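Side-chain contacts in OxyR (Porphyromonas gingivalis, PDB 3HO7), which probably binds DNA as a redox-sensitive transcriptional activator of the LysR family, with the chain described here forming its regulatory domain: residues 148-151 against 152-155; 131-134 against 135-138; 207-210 against 211-214; 220-223 against 224-227; 53-57 against 58-62. All blocks are in the same frame, centred on the assembly; numbering follows the deposited sequence.

From the N terminus interaction 5 comes first, where helix 49-58 ends and a short loop leads to strand 63-66. Interaction 2 follows in the loop between helix 125-128 and strand 138-141, then interaction 1 at the end of helix 145-153; their centres are about 18 Å apart and both touch the second subunit. Interaction 3 ends helix 200-211, and interaction 4 turns the chain into strand 225-227, with nearest atoms about 6 Å from interaction 3. All five are local and in series, so none nests or crosses. Interactions 1 and 5, centres about 35 Å apart, lie on opposite sides of the chain's centre, while strand 184-194 is touched by interactions 3, 4 and 5.

Interaction 1 of 5, residues 148-151 against 152-155; sequences FMRL and VESG
V152 N bonds to F148 O at 3.0 Å and E153 N to M149 O at 2.9 Å, the regular links of the last turn of helix 145-153. S154 N reaches L151 O at 3.0 Å, and G155, at positive phi, ends the helix in a Schellman motif. The 2.3 Å between S154 OG and L151 O is too short to trust. On this turn R150 and E153 run alongside each other in the same direction. Bends at chi2 (-61°) and chi3 (89°) bring the arginine's edge round to the carboxylate for a two-nitrogen, side-on salt bridge. R150 NE meets E153 OE1 from above the carboxylate plane at 3.0 Å, while R150 NH1 meets E153 OE2 on its syn side, somewhat out of plane, at 2.9 Å, nearly straight. The two planes are 34° apart. OE2 also shares hydrogen bonds with Y88 OH and Q173 NE2, and M149 packs on Y88. F148 and V152 face T159 of strand 158-162; L151 and S154 lean on P27 of the second subunit. With one arginine nitrogen on each oxygen and two further partners on OE2, the carboxylate is fixed in rotation and its negative charge probably well stabilised.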
loop_
_atom_site.group_PDB
_atom_site.type_symbol
_atom_site.label_atom_id
_atom_site.label_comp_id
_atom_site.label_asym_id
_atom_site.label_seq_id
_atom_site.Cartn_x
_atom_site.Cartn_y
_atom_site.Cartn_z
ATOM N N PHE A 148 4.792 4.426 -5.168
ATOM C CA PHE A 148 5.193 4.680 -6.553
ATOM C C PHE A 148 4.299 5.717 -7.235
ATOM O O PHE A 148 4.788 6.611 -7.917
ATOM C CB PHE A 148 5.205 3.392 -7.378
ATOM C CG PHE A 148 6.264 2.412 -6.966
ATOM C CD1 PHE A 148 7.369 2.825 -6.240
ATOM C CD2 PHE A 148 6.165 1.079 -7.328
ATOM C CE1 PHE A 148 8.349 1.918 -5.866
ATOM C CE2 PHE A 148 7.139 0.168 -6.958
ATOM C CZ PHE A 148 8.234 0.590 -6.228
ATOM N N MET A 149 2.988 5.603 -7.055
ATOM C CA MET A 149 2.082 6.561 -7.676
ATOM C C MET A 149 2.280 7.954 -7.091
ATOM O O MET A 149 2.248 8.951 -7.813
ATOM C CB MET A 149 0.629 6.114 -7.530
ATOM C CG MET A 149 0.360 4.789 -8.201
ATOM S SD MET A 149 -1.354 4.270 -8.029
ATOM C CE MET A 149 -2.207 5.594 -8.877
ATOM N N ARG A 150 2.504 8.020 -5.784
ATOM C CA ARG A 150 2.735 9.297 -5.132
ATOM C C ARG A 150 3.993 9.943 -5.708
ATOM O O ARG A 150 4.052 11.157 -5.885
ATOM C CB ARG A 150 2.856 9.122 -3.617
ATOM C CG ARG A 150 1.605 8.572 -2.938
ATOM C CD ARG A 150 0.413 9.496 -3.117
ATOM N NE ARG A 150 -0.328 9.184 -4.334
ATOM C CZ ARG A 150 -1.209 8.192 -4.435
ATOM N NH1 ARG A 150 -1.839 7.973 -5.580
ATOM N NH2 ARG A 150 -1.458 7.418 -3.387
ATOM N N LEU A 151 4.992 9.121 -6.015
ATOM C CA LEU A 151 6.240 9.637 -6.576
ATOM C C LEU A 151 5.994 10.225 -7.958
ATOM O O LEU A 151 6.406 11.348 -8.255
ATOM C CB LEU A 151 7.300 8.536 -6.648
ATOM C CG LEU A 151 7.945 8.139 -5.320
ATOM C CD1 LEU A 151 8.747 6.852 -5.470
ATOM C CD2 LEU A 151 8.812 9.270 -4.803
ATOM N N VAL A 152 5.310 9.462 -8.802
ATOM C CA VAL A 152 5.014 9.902 -10.157
ATOM C C VAL A 152 4.205 11.196 -10.159
ATOM O O VAL A 152 4.499 12.120 -10.916
ATOM C CB VAL A 152 4.264 8.816 -10.952
ATOM C CG1 VAL A 152 3.868 9.339 -12.324
ATOM C CG2 VAL A 152 5.124 7.568 -11.075
ATOM N N GLU A 153 3.192 11.262 -9.303
ATOM C CA GLU A 153 2.338 12.441 -9.227
ATOM C C GLU A 153 3.110 13.685 -8.786
ATOM O O GLU A 153 2.679 14.812 -9.021
ATOM C CB GLU A 153 1.151 12.172 -8.301
ATOM C CG GLU A 153 0.256 11.040 -8.789
ATOM C CD GLU A 153 -0.658 10.508 -7.705
ATOM O OE1 GLU A 153 -0.645 11.066 -6.586
ATOM O OE2 GLU A 153 -1.382 9.525 -7.973
ATOM N N SER A 154 4.247 13.450 -8.138
ATOM C CA SER A 154 5.104 14.509 -7.626
ATOM C C SER A 154 6.148 14.907 -8.660
ATOM O O SER A 154 7.004 15.749 -8.400
ATOM C CB SER A 154 5.782 14.074 -6.326
ATOM O OG SER A 154 6.543 12.898 -6.516
ATOM N N GLY A 155 6.069 14.295 -9.836
ATOM C CA GLY A 155 7.001 14.583 -10.908
ATOM C C GLY A 155 8.262 13.745 -10.940
ATOM O O GLY A 155 9.170 14.023 -11.719
#

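Interaction 2 of 5, residues 131-134 against 135-138; sequences KGLH and ERQT
L133 O sits over one face of the R136 guanidinium, toward its rim, 3.2 Å from R136 NH2, but the N-H does not point at it and this is contact across a face, not a hydrogen bond. The same oxygen, L133 O, is 3.4 Å from R136 CZ. Beside it the L133 methyl CD1 is 4.0 Å from R136 NH1, the two side chains lying side by side and heading the same way. R136 gets there by taking CG between its own backbone N and carbonyl carbon (chi1 50°) and bending at chi3, which folds the group back over the turn. At the other end of the contact, E135 CD lies 3.8 Å from G132 CA, its carboxylate standing against the glycine backbone. The frame for all of this is a type I beta turn from G132 to E135, closed by E135 N to G132 O at 3.1 Å; a weak bond from R136 N to H134 O follows it. G132 enters the turn at positive phi. Farther out, R136 NE is held by H109 O and L133 packs on L113. Upstream lies helix 125-128, where C128 has been seen in a disulfide with C119. Downstream, Q137 NE2 makes weak bonds to W33 O and L37 O of the second subunit, and T138 pairs in parallel with a strand of that subunit, carrying the sheet across the interface.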
loop_
_atom_site.group_PDB
_atom_site.type_symbol
_atom_site.label_atom_id
_atom_site.label_comp_id
_atom_site.label_asym_id
_atom_site.label_seq_id
_atom_site.Cartn_x
_atom_site.Cartn_y
_atom_site.Cartn_z
ATOM N N LYS A 131 18.697 -2.875 -19.144
ATOM C CA LYS A 131 19.981 -2.312 -18.745
ATOM C C LYS A 131 19.821 -0.922 -18.141
ATOM O O LYS A 131 19.039 -0.108 -18.631
ATOM C CB LYS A 131 20.926 -2.248 -19.945
ATOM C CG LYS A 131 21.097 -3.568 -20.677
ATOM C CD LYS A 131 21.825 -4.592 -19.822
ATOM C CE LYS A 131 22.030 -5.892 -20.583
ATOM N NZ LYS A 131 22.816 -6.884 -19.799
ATOM N N GLY A 132 20.572 -0.656 -17.076
ATOM C CA GLY A 132 20.549 0.648 -16.425
ATOM C C GLY A 132 19.507 0.758 -15.329
ATOM O O GLY A 132 19.441 1.766 -14.626
ATOM N N LEU A 133 18.692 -0.281 -15.180
ATOM C CA LEU A 133 17.633 -0.278 -14.174
ATOM C C LEU A 133 18.174 0.080 -12.796
ATOM O O LEU A 133 17.719 1.036 -12.167
ATOM C CB LEU A 133 16.929 -1.637 -14.120
ATOM C CG LEU A 133 15.861 -1.779 -13.034
ATOM C CD1 LEU A 133 14.830 -0.664 -13.146
ATOM C CD2 LEU A 133 15.190 -3.143 -13.100
ATOM N N HIS A 134 19.204 -0.616 -12.355
ATOM C CA HIS A 134 19.684 -0.467 -10.991
ATOM C C HIS A 134 20.706 0.653 -10.831
ATOM O O HIS A 134 21.404 0.728 -9.821
ATOM C CB HIS A 134 20.202 -1.804 -10.457
ATOM C CG HIS A 134 19.147 -2.867 -10.395
ATOM N ND1 HIS A 134 18.843 -3.677 -11.468
ATOM C CD2 HIS A 134 18.311 -3.237 -9.397
ATOM C CE1 HIS A 134 17.874 -4.508 -11.130
ATOM N NE2 HIS A 134 17.533 -4.262 -9.877
ATOM N N GLU A 135 20.816 1.503 -11.848
ATOM C CA GLU A 135 21.807 2.589 -11.814
ATOM C C GLU A 135 21.131 3.898 -11.472
ATOM O O GLU A 135 20.608 4.554 -12.325
ATOM C CB GLU A 135 22.486 2.779 -13.181
ATOM C CG GLU A 135 23.536 1.745 -13.584
ATOM C CD GLU A 135 23.889 1.834 -15.051
ATOM O OE1 GLU A 135 24.361 0.837 -15.595
ATOM O OE2 GLU A 135 23.681 2.875 -15.676
ATOM N N ARG A 136 21.031 4.170 -10.185
ATOM C CA ARG A 136 20.444 5.402 -9.711
ATOM C C ARG A 136 20.907 5.586 -8.287
ATOM O O ARG A 136 21.242 4.615 -7.611
ATOM C CB ARG A 136 18.919 5.317 -9.765
ATOM C CG ARG A 136 18.347 4.060 -9.126
ATOM C CD ARG A 136 16.847 4.184 -8.908
ATOM N NE ARG A 136 16.099 4.135 -10.160
ATOM C CZ ARG A 136 15.495 3.048 -10.625
ATOM N NH1 ARG A 136 14.837 3.093 -11.774
ATOM N NH2 ARG A 136 15.548 1.914 -9.941
ATOM N N GLN A 137 20.898 6.819 -7.809
ATOM C CA GLN A 137 21.218 7.045 -6.425
ATOM C C GLN A 137 20.346 6.231 -5.527
ATOM O O GLN A 137 20.826 5.366 -4.833
ATOM C CB GLN A 137 21.040 8.495 -6.069
ATOM C CG GLN A 137 20.861 8.712 -4.631
ATOM C CD GLN A 137 20.412 10.082 -4.329
ATOM O OE1 GLN A 137 19.350 10.460 -4.715
ATOM N NE2 GLN A 137 21.223 10.844 -3.635
ATOM N N THR A 138 19.060 6.541 -5.531
ATOM C CA THR A 138 18.137 5.874 -4.623
ATOM C C THR A 138 17.553 4.600 -5.219
ATOM O O THR A 138 16.828 4.642 -6.212
ATOM C CB THR A 138 16.982 6.805 -4.216
ATOM O OG1 THR A 138 17.514 8.014 -3.657
ATOM C CG2 THR A 138 16.088 6.126 -3.190
#

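Interaction 3 of 5, residues 207-210 against 211-214; sequences IGLL and RSAV
S212 OG gives its proton to L209 O at 2.8 Å, a serine hydroxyl turned back onto the last turn of helix 200-211. This is the C-terminal end of the helix, and a type I beta turn from R211 to V214 takes the chain off it. The hydroxyl reaches the carbonyl because chi1 of 82° lays OG back over the backbone. Behind it, R211 N bonds to I207 O at 3.0 Å and S212 N to G208 O at 2.9 Å as ordinary helical links. At the helix end the bonding shifts to i to i+3: A213 N meets L210 O at 2.9 Å from well above the carbonyl plane. Beyond the two segments, L210 packs on V29 of helix 22-36 and L80 of strand 75-89, L209 on I32, and A213 O takes a bond from R28 NH1, joining the helix end to helix 22-36 in this regulatory domain. On the flank facing strand 75-89, I207 and R211 lie side by side, pointing the same way, and both touch L80. The arginine's aliphatic part passes close by the isoleucine's carbonyl oxygen, with R211 CG 3.0 Å from I207 O, and the branch methyl I207 CG2 rests 3.8 Å from R211 CD.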
loop_
_atom_site.group_PDB
_atom_site.type_symbol
_atom_site.label_atom_id
_atom_site.label_comp_id
_atom_site.label_asym_id
_atom_site.label_seq_id
_atom_site.Cartn_x
_atom_site.Cartn_y
_atom_site.Cartn_z
ATOM N N ILE A 207 -16.112 -17.680 -7.283
ATOM C CA ILE A 207 -15.653 -17.369 -8.632
ATOM C C ILE A 207 -16.662 -16.478 -9.351
ATOM O O ILE A 207 -16.300 -15.461 -9.938
ATOM C CB ILE A 207 -15.397 -18.640 -9.457
ATOM C CG1 ILE A 207 -14.256 -19.452 -8.838
ATOM C CG2 ILE A 207 -15.085 -18.281 -10.908
ATOM C CD1 ILE A 207 -13.940 -20.735 -9.581
ATOM N N GLY A 208 -17.932 -16.862 -9.296
ATOM C CA GLY A 208 -18.985 -16.072 -9.920
ATOM C C GLY A 208 -19.070 -14.659 -9.377
ATOM O O GLY A 208 -19.170 -13.698 -10.139
ATOM N N LEU A 209 -19.024 -14.527 -8.055
ATOM C CA LEU A 209 -19.164 -13.221 -7.418
ATOM C C LEU A 209 -18.008 -12.286 -7.762
ATOM O O LEU A 209 -18.210 -11.107 -8.038
ATOM C CB LEU A 209 -19.295 -13.367 -5.899
ATOM C CG LEU A 209 -20.667 -13.826 -5.401
ATOM C CD1 LEU A 209 -20.635 -14.116 -3.908
ATOM C CD2 LEU A 209 -21.733 -12.788 -5.727
ATOM N N LEU A 210 -16.794 -12.818 -7.746
ATOM C CA LEU A 210 -15.630 -12.009 -8.073
ATOM C C LEU A 210 -15.667 -11.565 -9.533
ATOM O O LEU A 210 -15.423 -10.399 -9.843
ATOM C CB LEU A 210 -14.342 -12.772 -7.761
ATOM C CG LEU A 210 -14.053 -12.977 -6.272
ATOM C CD1 LEU A 210 -12.942 -13.997 -6.075
ATOM C CD2 LEU A 210 -13.690 -11.655 -5.609
ATOM N N ARG A 211 -15.986 -12.495 -10.428
ATOM C CA ARG A 211 -16.073 -12.169 -11.848
ATOM C C ARG A 211 -17.168 -11.139 -12.112
ATOM O O ARG A 211 -17.021 -10.275 -12.976
ATOM C CB ARG A 211 -16.307 -13.426 -12.685
ATOM C CG ARG A 211 -15.199 -14.458 -12.584
ATOM C CD ARG A 211 -15.433 -15.605 -13.547
ATOM N NE ARG A 211 -15.458 -15.146 -14.933
ATOM C CZ ARG A 211 -15.902 -15.871 -15.954
ATOM N NH1 ARG A 211 -16.369 -17.096 -15.746
ATOM N NH2 ARG A 211 -15.888 -15.370 -17.180
ATOM N N SER A 212 -18.262 -11.227 -11.361
ATOM C CA SER A 212 -19.367 -10.288 -11.516
ATOM C C SER A 212 -19.016 -8.922 -10.935
ATOM O O SER A 212 -19.782 -7.966 -11.065
ATOM C CB SER A 212 -20.631 -10.825 -10.842
ATOM O OG SER A 212 -20.618 -10.554 -9.449
ATOM N N ALA A 213 -17.859 -8.842 -10.285
ATOM C CA ALA A 213 -17.417 -7.603 -9.657
ATOM C C ALA A 213 -16.736 -6.679 -10.659
ATOM O O ALA A 213 -16.495 -5.508 -10.370
ATOM C CB ALA A 213 -16.483 -7.904 -8.492
ATOM N N VAL A 214 -16.434 -7.207 -11.840
ATOM C CA VAL A 214 -15.769 -6.420 -12.874
ATOM C C VAL A 214 -16.503 -6.494 -14.212
ATOM O O VAL A 214 -17.256 -7.436 -14.467
ATOM C CB VAL A 214 -14.299 -6.858 -13.056
ATOM C CG1 VAL A 214 -13.544 -6.717 -11.743
ATOM C CG2 VAL A 214 -14.225 -8.291 -13.565
#

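Interaction 4 of 5, residues 220-223 against 224-227; sequences KLQT and GQHL
Q225 carries most of this contact, with L221 and G224 set around it. Its side chain runs out extended past CG and lies alongside Q222, heading the same way, with the two amide planes 51° apart. The oxygen turns back to residues 220-223: Q222 N donates to Q225 OE1 at 2.9 Å, the N-H tilted 25° from the carbonyl plane. A water also donates to Q225 OE1 at 2.6 Å, and its other proton goes to K220 O at 2.8 Å, so the one oxygen joins two positions of the incoming chain. Q222 CB adds a contact at 3.4 Å from Q225 OE1. The nitrogen end has its own partner, since Q225 NE2 bonds to E84 OE2 of strand 75-89; that fixes which way round the amide sits. Q222 NE2 likewise turns outward, to D217 O. L221 works from the apolar side. Its CG lies anti to the backbone N (chi1 -175°), which sends the branch across to the strand, and L221 CD1 comes 3.3 Å from Q225 CB, a tight contact, while L221 CD2 touches Q225 O at 3.5 Å. The two side chains slide past each other in opposite directions, and both rest on V186. G224 has only backbone to give: at positive phi it swings the chain over so that Q225 N meets Q222 O at 2.9 Å, in the carbonyl plane. G224 and H226 then bond to R184. Glycine at the third position is the hallmark of the type II beta turn, here spanning Q222 to Q225 and delivering strand 225-227 parallel to strand 184-194.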
loop_
_atom_site.group_PDB
_atom_site.type_symbol
_atom_site.label_atom_id
_atom_site.label_comp_id
_atom_site.label_asym_id
_atom_site.label_seq_id
_atom_site.Cartn_x
_atom_site.Cartn_y
_atom_site.Cartn_z
ATOM N N LYS A 220 -12.406 -11.823 -20.771
ATOM C CA LYS A 220 -11.697 -12.429 -21.893
ATOM C C LYS A 220 -10.629 -11.499 -22.457
ATOM O O LYS A 220 -10.785 -10.279 -22.447
ATOM C CB LYS A 220 -12.679 -12.819 -23.001
ATOM C CG LYS A 220 -13.677 -13.890 -22.604
ATOM C CD LYS A 220 -14.585 -14.249 -23.774
ATOM C CE LYS A 220 -15.591 -15.327 -23.393
ATOM N NZ LYS A 220 -16.535 -15.637 -24.506
ATOM N N LEU A 221 -9.543 -12.089 -22.950
ATOM C CA LEU A 221 -8.470 -11.323 -23.568
ATOM C C LEU A 221 -8.992 -10.620 -24.816
ATOM O O LEU A 221 -9.467 -11.268 -25.752
ATOM C CB LEU A 221 -7.298 -12.237 -23.927
ATOM C CG LEU A 221 -6.041 -11.558 -24.474
ATOM C CD1 LEU A 221 -5.433 -10.644 -23.418
ATOM C CD2 LEU A 221 -5.029 -12.599 -24.935
ATOM N N GLN A 222 -8.909 -9.294 -24.821
ATOM C CA GLN A 222 -9.405 -8.506 -25.942
ATOM C C GLN A 222 -8.322 -8.309 -26.993
ATOM O O GLN A 222 -7.155 -8.103 -26.662
ATOM C CB GLN A 222 -9.916 -7.149 -25.455
ATOM C CG GLN A 222 -11.070 -7.243 -24.471
ATOM C CD GLN A 222 -12.304 -7.867 -25.089
ATOM O OE1 GLN A 222 -12.478 -7.844 -26.308
ATOM N NE2 GLN A 222 -13.170 -8.427 -24.251
ATOM N N THR A 223 -8.715 -8.378 -28.260
ATOM C CA THR A 223 -7.780 -8.180 -29.359
ATOM C C THR A 223 -6.902 -6.961 -29.093
ATOM O O THR A 223 -7.402 -5.877 -28.787
ATOM C CB THR A 223 -8.516 -7.992 -30.698
ATOM O OG1 THR A 223 -9.447 -9.066 -30.886
ATOM C CG2 THR A 223 -7.526 -7.973 -31.854
ATOM N N GLY A 224 -5.591 -7.145 -29.204
ATOM C CA GLY A 224 -4.644 -6.063 -28.958
ATOM C C GLY A 224 -3.965 -6.200 -27.609
ATOM O O GLY A 224 -3.060 -5.433 -27.277
ATOM N N GLN A 225 -4.388 -7.206 -26.847
ATOM C CA GLN A 225 -3.862 -7.471 -25.509
ATOM C C GLN A 225 -3.057 -8.764 -25.473
ATOM O O GLN A 225 -3.403 -9.732 -26.144
ATOM C CB GLN A 225 -5.001 -7.570 -24.494
ATOM C CG GLN A 225 -5.659 -6.254 -24.150
ATOM C CD GLN A 225 -6.766 -6.417 -23.132
ATOM O OE1 GLN A 225 -7.458 -7.430 -23.113
ATOM N NE2 GLN A 225 -6.940 -5.417 -22.281
ATOM N N HIS A 226 -1.978 -8.769 -24.694
ATOM C CA HIS A 226 -1.134 -9.951 -24.563
ATOM C C HIS A 226 -0.777 -10.185 -23.098
ATOM O O HIS A 226 -0.417 -9.249 -22.384
ATOM C CB HIS A 226 0.138 -9.796 -25.399
ATOM C CG HIS A 226 1.075 -10.960 -25.303
ATOM N ND1 HIS A 226 0.859 -12.146 -25.972
ATOM C CD2 HIS A 226 2.234 -11.118 -24.621
ATOM C CE1 HIS A 226 1.843 -12.986 -25.704
ATOM N NE2 HIS A 226 2.692 -12.387 -24.887
ATOM N N LEU A 227 -0.888 -11.433 -22.654
ATOM C CA LEU A 227 -0.550 -11.785 -21.282
ATOM C C LEU A 227 0.950 -11.635 -21.065
ATOM O O LEU A 227 1.750 -12.318 -21.709
ATOM C CB LEU A 227 -0.985 -13.216 -20.967
ATOM C CG LEU A 227 -0.883 -13.637 -19.501
ATOM C CD1 LEU A 227 -1.638 -12.656 -18.620
ATOM C CD2 LEU A 227 -1.396 -15.058 -19.304
HETATM O O HOH W 1 -9.497 -7.950 -21.656
#

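Interaction 5 of 5, residues 53-57 against 58-62; sequences LASLL and SGEID
A54 O accepts S58 N at 3.1 Å, a regular link in the last turn of helix 49-58, which lies on the beta-alpha-beta crossover from strand 40-46 to strand 63-66, with strand 11-17 between the two parallel partners. G59 leaves the helix at positive phi and turns the chain back. S55 is the hub of that turn. Its carbonyl oxygen draws three backbone N-H groups: G59 N to S55 O is 2.8 Å, and E60 N and I61 N add weak bonds; S58 OG lies close by as well. Its side chain faces the returning chain, with S55 OG 2.8 Å from E60 OE1, and R51 O also lies within bonding distance of this hydroxyl. E60 reaches it stretched out, with CG opposite the backbone N (chi1 -180°) and an extended chain beyond. Next to the hydroxyl, S55 CB rests on I61 CG1 at 3.7 Å. L56 comes next, its CD2 set 3.9 Å from I61 CG1, the two side chains crossing at a slant. L56 CD2 also lies 3.4 Å from D62 O. Outside the two segments L56 packs on L75 and A192, I61 on A16 and M47, and D62 OD2 bonds to N14 N, so the turn is joined to strands 11-17, 75-89 and 184-194. L57 packs on L75 and R194. Where the chain turns back, one water donates to both L56 O at 2.7 Å and I61 O at 3.0 Å.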
loop_
_atom_site.group_PDB
_atom_site.type_symbol
_atom_site.label_atom_id
_atom_site.label_comp_id
_atom_site.label_asym_id
_atom_site.label_seq_id
_atom_site.Cartn_x
_atom_site.Cartn_y
_atom_site.Cartn_z
ATOM N N LEU A 53 0.462 -18.903 -1.372
ATOM C CA LEU A 53 0.666 -20.297 -1.744
ATOM C C LEU A 53 0.995 -21.150 -0.521
ATOM O O LEU A 53 0.516 -22.277 -0.387
ATOM C CB LEU A 53 1.773 -20.409 -2.796
ATOM C CG LEU A 53 1.672 -19.452 -3.988
ATOM C CD1 LEU A 53 2.681 -19.830 -5.069
ATOM C CD2 LEU A 53 0.258 -19.434 -4.555
ATOM N N ALA A 54 1.812 -20.600 0.372
ATOM C CA ALA A 54 2.195 -21.297 1.596
ATOM C C ALA A 54 0.999 -21.485 2.523
ATOM O O ALA A 54 0.811 -22.558 3.099
ATOM C CB ALA A 54 3.305 -20.542 2.310
ATOM N N SER A 55 0.195 -20.435 2.662
ATOM C CA SER A 55 -0.973 -20.476 3.535
ATOM C C SER A 55 -2.036 -21.430 3.001
ATOM O O SER A 55 -2.652 -22.173 3.762
ATOM C CB SER A 55 -1.549 -19.073 3.725
ATOM O OG SER A 55 -0.646 -18.261 4.454
ATOM N N LEU A 56 -2.244 -21.413 1.688
ATOM C CA LEU A 56 -3.182 -22.332 1.059
ATOM C C LEU A 56 -2.819 -23.782 1.362
ATOM O O LEU A 56 -3.659 -24.559 1.815
ATOM C CB LEU A 56 -3.227 -22.110 -0.454
ATOM C CG LEU A 56 -4.155 -21.009 -0.969
ATOM C CD1 LEU A 56 -3.931 -20.778 -2.457
ATOM C CD2 LEU A 56 -5.607 -21.366 -0.693
ATOM N N LEU A 57 -1.563 -24.142 1.112
ATOM C CA LEU A 57 -1.103 -25.505 1.358
ATOM C C LEU A 57 -1.316 -25.934 2.807
ATOM O O LEU A 57 -1.890 -26.991 3.071
ATOM C CB LEU A 57 0.371 -25.664 0.973
ATOM C CG LEU A 57 0.684 -25.908 -0.505
ATOM C CD1 LEU A 57 2.185 -26.025 -0.721
ATOM C CD2 LEU A 57 -0.026 -27.156 -1.008
ATOM N N SER A 58 -0.856 -25.109 3.744
ATOM C CA SER A 58 -0.929 -25.439 5.167
ATOM C C SER A 58 -2.361 -25.424 5.701
ATOM O O SER A 58 -2.673 -26.104 6.678
ATOM C CB SER A 58 -0.062 -24.481 5.986
ATOM O OG SER A 58 -0.625 -23.181 6.012
ATOM N N GLY A 59 -3.223 -24.641 5.061
ATOM C CA GLY A 59 -4.619 -24.544 5.475
ATOM C C GLY A 59 -4.915 -23.307 6.301
ATOM O O GLY A 59 -5.967 -23.211 6.932
ATOM N N GLU A 60 -3.977 -22.364 6.304
ATOM C CA GLU A 60 -4.151 -21.096 7.007
ATOM C C GLU A 60 -5.239 -20.258 6.342
ATOM O O GLU A 60 -5.912 -19.460 6.996
ATOM C CB GLU A 60 -2.834 -20.316 7.034
ATOM C CG GLU A 60 -2.915 -18.975 7.753
ATOM C CD GLU A 60 -1.603 -18.205 7.707
ATOM O OE1 GLU A 60 -0.596 -18.768 7.230
ATOM O OE2 GLU A 60 -1.581 -17.036 8.149
ATOM N N ILE A 61 -5.401 -20.443 5.036
ATOM C CA ILE A 61 -6.431 -19.739 4.279
ATOM C C ILE A 61 -7.127 -20.691 3.311
ATOM O O ILE A 61 -6.530 -21.659 2.842
ATOM C CB ILE A 61 -5.848 -18.540 3.501
ATOM C CG1 ILE A 61 -4.956 -19.019 2.352
ATOM C CG2 ILE A 61 -5.079 -17.621 4.438
ATOM C CD1 ILE A 61 -4.376 -17.887 1.521
ATOM N N ASP A 62 -8.392 -20.411 3.017
ATOM C CA ASP A 62 -9.196 -21.280 2.164
ATOM C C ASP A 62 -8.990 -20.989 0.682
ATOM O O ASP A 62 -8.960 -21.905 -0.139
ATOM C CB ASP A 62 -10.678 -21.145 2.517
ATOM C CG ASP A 62 -10.993 -21.642 3.913
ATOM O OD1 ASP A 62 -10.362 -22.628 4.352
ATOM O OD2 ASP A 62 -11.873 -21.051 4.571
HETATM O O HOH W 2 -6.389 -24.527 2.055
#